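Local coordinates for pectate lyase (Cellvibrio cellulosa, PDB 1GXM), which cleaves polygalacturonic acid (pectate) by anti-beta-elimination through its family 10 polysaccharide lyase catalytic module, at residues L106-Q118 with D128-L141. Sequence-based numbering, arbitrary orientation.
With GOL (glycerol), chain C.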
loop_
_atom_site.group_PDB
_atom_site.type_symbol
_atom_site.label_atom_id
_atom_site.label_comp_id
_atom_site.label_asym_id
_atom_site.label_seq_id
_atom_site.Cartn_x
_atom_site.Cartn_y
_atom_site.Cartn_z
ATOM N N LEU A 106 7.545 3.410 12.395
ATOM C CA LEU A 106 7.650 2.879 11.044
ATOM C C LEU A 106 9.069 2.447 10.733
ATOM O O LEU A 106 9.303 1.360 10.225
ATOM C CB LEU A 106 7.163 3.877 10.007
ATOM C CG LEU A 106 5.674 4.207 9.988
ATOM C CD1 LEU A 106 5.429 5.237 8.926
ATOM C CD2 LEU A 106 4.829 2.986 9.697
ATOM N N VAL A 107 10.042 3.293 11.077
ATOM C CA VAL A 107 11.422 2.931 10.815
ATOM C C VAL A 107 11.877 1.758 11.681
ATOM O O VAL A 107 12.536 0.840 11.202
ATOM C CB VAL A 107 12.370 4.122 10.935
ATOM C CG1 VAL A 107 13.811 3.665 10.641
ATOM C CG2 VAL A 107 11.930 5.232 9.952
ATOM N N ASN A 108 11.485 1.756 12.953
ATOM C CA ASN A 108 11.823 0.645 13.840
ATOM C C ASN A 108 11.291 -0.681 13.348
ATOM O O ASN A 108 11.912 -1.725 13.546
ATOM C CB ASN A 108 11.307 0.864 15.246
ATOM C CG ASN A 108 12.133 1.849 16.020
ATOM O OD1 ASN A 108 13.302 2.113 15.687
ATOM N ND2 ASN A 108 11.540 2.405 17.071
ATOM N N SER A 109 10.132 -0.630 12.677
ATOM C CA SER A 109 9.515 -1.848 12.155
ATOM C C SER A 109 10.224 -2.422 10.953
ATOM O O SER A 109 9.994 -3.557 10.591
ATOM C CB SER A 109 8.071 -1.579 11.796
ATOM O OG SER A 109 7.939 -0.957 10.536
ATOM N N GLN A 110 11.081 -1.627 10.331
ATOM C CA GLN A 110 11.666 -1.998 9.069
ATOM C C GLN A 110 12.752 -3.049 9.233
ATOM O O GLN A 110 13.652 -2.910 10.053
ATOM C CB GLN A 110 12.215 -0.769 8.354
ATOM C CG GLN A 110 12.598 -1.023 6.924
ATOM C CD GLN A 110 12.969 0.246 6.213
ATOM O OE1 GLN A 110 13.721 1.069 6.739
ATOM N NE2 GLN A 110 12.447 0.423 5.003
ATOM N N TYR A 111 12.669 -4.104 8.457
ATOM C CA TYR A 111 13.706 -5.093 8.440
ATOM C C TYR A 111 14.966 -4.551 7.776
ATOM O O TYR A 111 14.912 -3.574 7.058
ATOM C CB TYR A 111 13.262 -6.317 7.670
ATOM C CG TYR A 111 12.169 -7.156 8.269
ATOM C CD1 TYR A 111 10.831 -6.864 8.060
ATOM C CD2 TYR A 111 12.475 -8.321 8.942
ATOM C CE1 TYR A 111 9.835 -7.692 8.531
ATOM C CE2 TYR A 111 11.486 -9.138 9.425
ATOM C CZ TYR A 111 10.162 -8.826 9.194
ATOM O OH TYR A 111 9.200 -9.664 9.662
ATOM N N SER A 112 16.072 -5.266 7.939
ATOM C CA SER A 112 17.345 -4.884 7.332
ATOM C C SER A 112 17.240 -4.786 5.816
ATOM O O SER A 112 17.958 -4.012 5.194
ATOM C CB SER A 112 18.431 -5.890 7.691
ATOM O OG SER A 112 18.145 -7.150 7.182
ATOM N N THR A 113 16.323 -5.550 5.243
ATOM C CA THR A 113 16.108 -5.572 3.803
ATOM C C THR A 113 15.271 -4.412 3.280
ATOM O O THR A 113 15.130 -4.241 2.088
ATOM C CB THR A 113 15.369 -6.823 3.417
ATOM O OG1 THR A 113 14.122 -6.837 4.118
ATOM C CG2 THR A 113 16.115 -8.086 3.824
ATOM N N GLY A 114 14.649 -3.675 4.175
ATOM C CA GLY A 114 13.733 -2.610 3.813
ATOM C C GLY A 114 12.264 -2.978 3.927
ATOM O O GLY A 114 11.428 -2.099 3.870
ATOM N N ALA A 115 11.952 -4.252 4.076
ATOM C CA ALA A 115 10.573 -4.695 4.203
ATOM C C ALA A 115 9.913 -4.034 5.401
ATOM O O ALA A 115 10.530 -3.875 6.455
ATOM C CB ALA A 115 10.540 -6.167 4.387
ATOM N N LEU A 116 8.636 -3.708 5.260
ATOM C CA LEU A 116 7.794 -3.288 6.376
ATOM C C LEU A 116 6.749 -4.348 6.654
ATOM O O LEU A 116 6.011 -4.741 5.751
ATOM C CB LEU A 116 7.083 -1.969 6.076
ATOM C CG LEU A 116 8.019 -0.787 5.799
ATOM C CD1 LEU A 116 7.223 0.451 5.531
ATOM C CD2 LEU A 116 8.886 -0.530 6.973
ATOM N N PRO A 117 6.662 -4.799 7.896
ATOM C CA PRO A 117 5.667 -5.790 8.289
ATOM C C PRO A 117 4.323 -5.153 8.517
ATOM O O PRO A 117 4.186 -3.949 8.668
ATOM C CB PRO A 117 6.226 -6.312 9.604
ATOM C CG PRO A 117 6.891 -5.127 10.190
ATOM C CD PRO A 117 7.515 -4.405 9.035
ATOM N N GLN A 118 3.300 -5.981 8.545
ATOM C CA GLN A 118 1.954 -5.521 8.798
ATOM C C GLN A 118 1.748 -5.059 10.236
ATOM O O GLN A 118 1.047 -4.099 10.474
ATOM C CB GLN A 118 0.965 -6.615 8.452
ATOM C CG GLN A 118 -0.462 -6.148 8.401
ATOM C CD GLN A 118 -1.440 -7.284 8.145
ATOM O OE1 GLN A 118 -2.242 -7.237 7.190
ATOM N NE2 GLN A 118 -1.405 -8.274 8.981
ATOM N N ASP A 128 4.103 -10.846 9.582
ATOM C CA ASP A 128 5.525 -10.497 9.613
ATOM C C ASP A 128 6.075 -10.198 8.224
ATOM O O ASP A 128 7.157 -9.632 8.095
ATOM C CB ASP A 128 6.346 -11.662 10.175
ATOM C CG ASP A 128 6.139 -11.901 11.630
ATOM O OD1 ASP A 128 5.329 -11.212 12.288
ATOM O OD2 ASP A 128 6.768 -12.840 12.168
ATOM N N HIS A 129 5.377 -10.648 7.183
ATOM C CA HIS A 129 5.873 -10.482 5.834
ATOM C C HIS A 129 5.921 -9.020 5.437
ATOM O O HIS A 129 5.220 -8.193 6.014
ATOM C CB HIS A 129 5.017 -11.231 4.821
ATOM C CG HIS A 129 5.047 -12.712 4.976
ATOM N ND1 HIS A 129 6.197 -13.407 5.288
ATOM C CD2 HIS A 129 4.063 -13.630 4.858
ATOM C CE1 HIS A 129 5.909 -14.694 5.352
ATOM N NE2 HIS A 129 4.624 -14.858 5.086
ATOM N N ALA A 130 6.750 -8.704 4.449
ATOM C CA ALA A 130 6.665 -7.424 3.763
ATOM C C ALA A 130 5.241 -7.316 3.229
ATOM O O ALA A 130 4.799 -8.140 2.427
ATOM C CB ALA A 130 7.655 -7.370 2.608
ATOM N N THR A 131 4.515 -6.305 3.685
ATOM C CA THR A 131 3.067 -6.252 3.481
ATOM C C THR A 131 2.687 -5.128 2.565
ATOM O O THR A 131 2.594 -3.984 2.960
ATOM C CB THR A 131 2.375 -6.108 4.803
ATOM O OG1 THR A 131 2.683 -7.262 5.584
ATOM C CG2 THR A 131 0.855 -6.140 4.615
ATOM N N PHE A 132 2.444 -5.477 1.315
ATOM C CA PHE A 132 1.901 -4.522 0.373
ATOM C C PHE A 132 0.401 -4.413 0.479
ATOM O O PHE A 132 -0.167 -3.413 0.102
ATOM C CB PHE A 132 2.312 -4.863 -1.051
ATOM C CG PHE A 132 3.788 -4.830 -1.256
ATOM C CD1 PHE A 132 4.486 -3.655 -1.097
ATOM C CD2 PHE A 132 4.503 -5.963 -1.592
ATOM C CE1 PHE A 132 5.841 -3.606 -1.281
ATOM C CE2 PHE A 132 5.860 -5.912 -1.761
ATOM C CZ PHE A 132 6.524 -4.736 -1.618
ATOM N N ASN A 133 -0.223 -5.424 1.055
ATOM C CA ASN A 133 -1.644 -5.471 1.295
ATOM C C ASN A 133 -2.174 -4.182 1.855
ATOM O O ASN A 133 -1.590 -3.595 2.751
ATOM C CB ASN A 133 -1.948 -6.592 2.284
ATOM C CG ASN A 133 -3.394 -6.948 2.312
ATOM O OD1 ASN A 133 -3.912 -7.506 1.351
ATOM N ND2 ASN A 133 -4.064 -6.650 3.404
ATOM N N ASP A 134 -3.317 -3.762 1.323
ATOM C CA ASP A 134 -3.980 -2.527 1.730
ATOM C C ASP A 134 -3.070 -1.317 1.627
ATOM O O ASP A 134 -3.147 -0.382 2.409
ATOM C CB ASP A 134 -4.508 -2.649 3.154
ATOM C CG ASP A 134 -5.817 -1.895 3.315
ATOM O OD1 ASP A 134 -6.299 -1.789 4.450
ATOM O OD2 ASP A 134 -6.425 -1.371 2.355
ATOM N N ASN A 135 -2.202 -1.337 0.633
ATOM C CA ASN A 135 -1.242 -0.278 0.377
ATOM C C ASN A 135 -0.320 0.010 1.554
ATOM O O ASN A 135 0.255 1.078 1.627
ATOM C CB ASN A 135 -1.969 0.999 -0.063
ATOM C CG ASN A 135 -2.647 0.837 -1.369
ATOM O OD1 ASN A 135 -2.075 0.270 -2.312
ATOM N ND2 ASN A 135 -3.874 1.332 -1.459
ATOM N N GLY A 136 -0.135 -0.957 2.438
ATOM C CA GLY A 136 0.569 -0.686 3.676
ATOM C C GLY A 136 2.006 -0.238 3.470
ATOM O O GLY A 136 2.394 0.872 3.807
ATOM N N MET A 137 2.824 -1.116 2.912
ATOM C CA MET A 137 4.218 -0.779 2.762
ATOM C C MET A 137 4.407 0.410 1.827
ATOM O O MET A 137 5.202 1.298 2.101
ATOM C CB MET A 137 5.024 -1.974 2.286
ATOM C CG MET A 137 6.489 -1.683 2.134
ATOM S SD MET A 137 7.455 -3.187 2.017
ATOM C CE MET A 137 9.003 -2.483 1.571
ATOM N N ALA A 138 3.714 0.416 0.700
ATOM C CA ALA A 138 3.914 1.471 -0.266
ATOM C C ALA A 138 3.525 2.818 0.309
ATOM O O ALA A 138 4.219 3.805 0.098
ATOM C CB ALA A 138 3.136 1.206 -1.538
ATOM N N TYR A 139 2.422 2.891 1.038
ATOM C CA TYR A 139 1.961 4.187 1.513
ATOM C C TYR A 139 2.741 4.583 2.755
ATOM O O TYR A 139 2.959 5.757 2.963
ATOM C CB TYR A 139 0.449 4.223 1.730
ATOM C CG TYR A 139 -0.367 4.264 0.449
ATOM C CD1 TYR A 139 0.210 4.123 -0.821
ATOM C CD2 TYR A 139 -1.738 4.396 0.526
ATOM C CE1 TYR A 139 -0.579 4.141 -1.976
ATOM C CE2 TYR A 139 -2.516 4.414 -0.604
ATOM C CZ TYR A 139 -1.927 4.284 -1.857
ATOM O OH TYR A 139 -2.708 4.300 -2.991
ATOM N N ALA A 140 3.200 3.620 3.546
ATOM C CA ALA A 140 4.112 3.929 4.657
ATOM C C ALA A 140 5.398 4.552 4.132
ATOM O O ALA A 140 5.903 5.519 4.684
ATOM C CB ALA A 140 4.421 2.716 5.457
ATOM N N LEU A 141 5.941 3.979 3.071
ATOM C CA LEU A 141 7.141 4.536 2.469
ATOM C C LEU A 141 6.874 5.906 1.899
ATOM O O LEU A 141 7.741 6.761 1.912
ATOM C CB LEU A 141 7.727 3.616 1.400
ATOM C CG LEU A 141 8.250 2.295 1.926
ATOM C CD1 LEU A 141 8.655 1.421 0.788
ATOM C CD2 LEU A 141 9.423 2.511 2.864
HETATM C C1 GOL C . 10.306 -14.024 7.879
HETATM O O1 GOL C . 9.444 -15.116 7.714
HETATM C C2 GOL C . 9.444 -12.928 8.445
HETATM O O2 GOL C . 10.259 -11.925 8.980
HETATM C C3 GOL C . 8.492 -12.335 7.417
HETATM O O3 GOL C . 8.675 -12.711 6.064
HETATM O O HOH W 1 -2.416 -4.965 5.447
#
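The ring of Y111 meets the 128-141 segment at an edge: D128 O lies near its plane, and Y111 OH donates to that carbonyl at 2.6 Å, tilted 22° from the carbonyl plane. A115 O sits in the ring plane further back along the same side, by CD1. Glycerol, probably from the crystallisation liquor, donates through O2 to the same hydroxyl, approaching obliquely, while its O3 lies in plane at the H129 edge, hydrogen-bonded to ND1; the molecule thus bridges the two rings. T131 N to L116 O (3.0 Å, C=O...N 167°) joins the backbones, beside a CA-H...O contact from P117 CA to H129 O (3.3 Å, 171° at H). T131 OG1 donates to H129 O from above its carbonyl plane; the same chi1 sets CG2 anti to the backbone N, against Q118 CB at 3.9 Å. Water 1 links Q118 OE1 to N133 ND2. The apolar side is filled by L116, whose CD1 reaches A140 CB at 3.6 Å and also L141 CD2. M137, extended, crosses L116 at about a right angle and accepts a weak N-H...S hydrogen bond, L116 N to M137 SD 3.5 Å. The loop after helix 93-109, laid against strand 130-131 and the first turns of helix 136-148, is consistent with the incomplete (alpha/alpha)3 toroid of family 10 lyases.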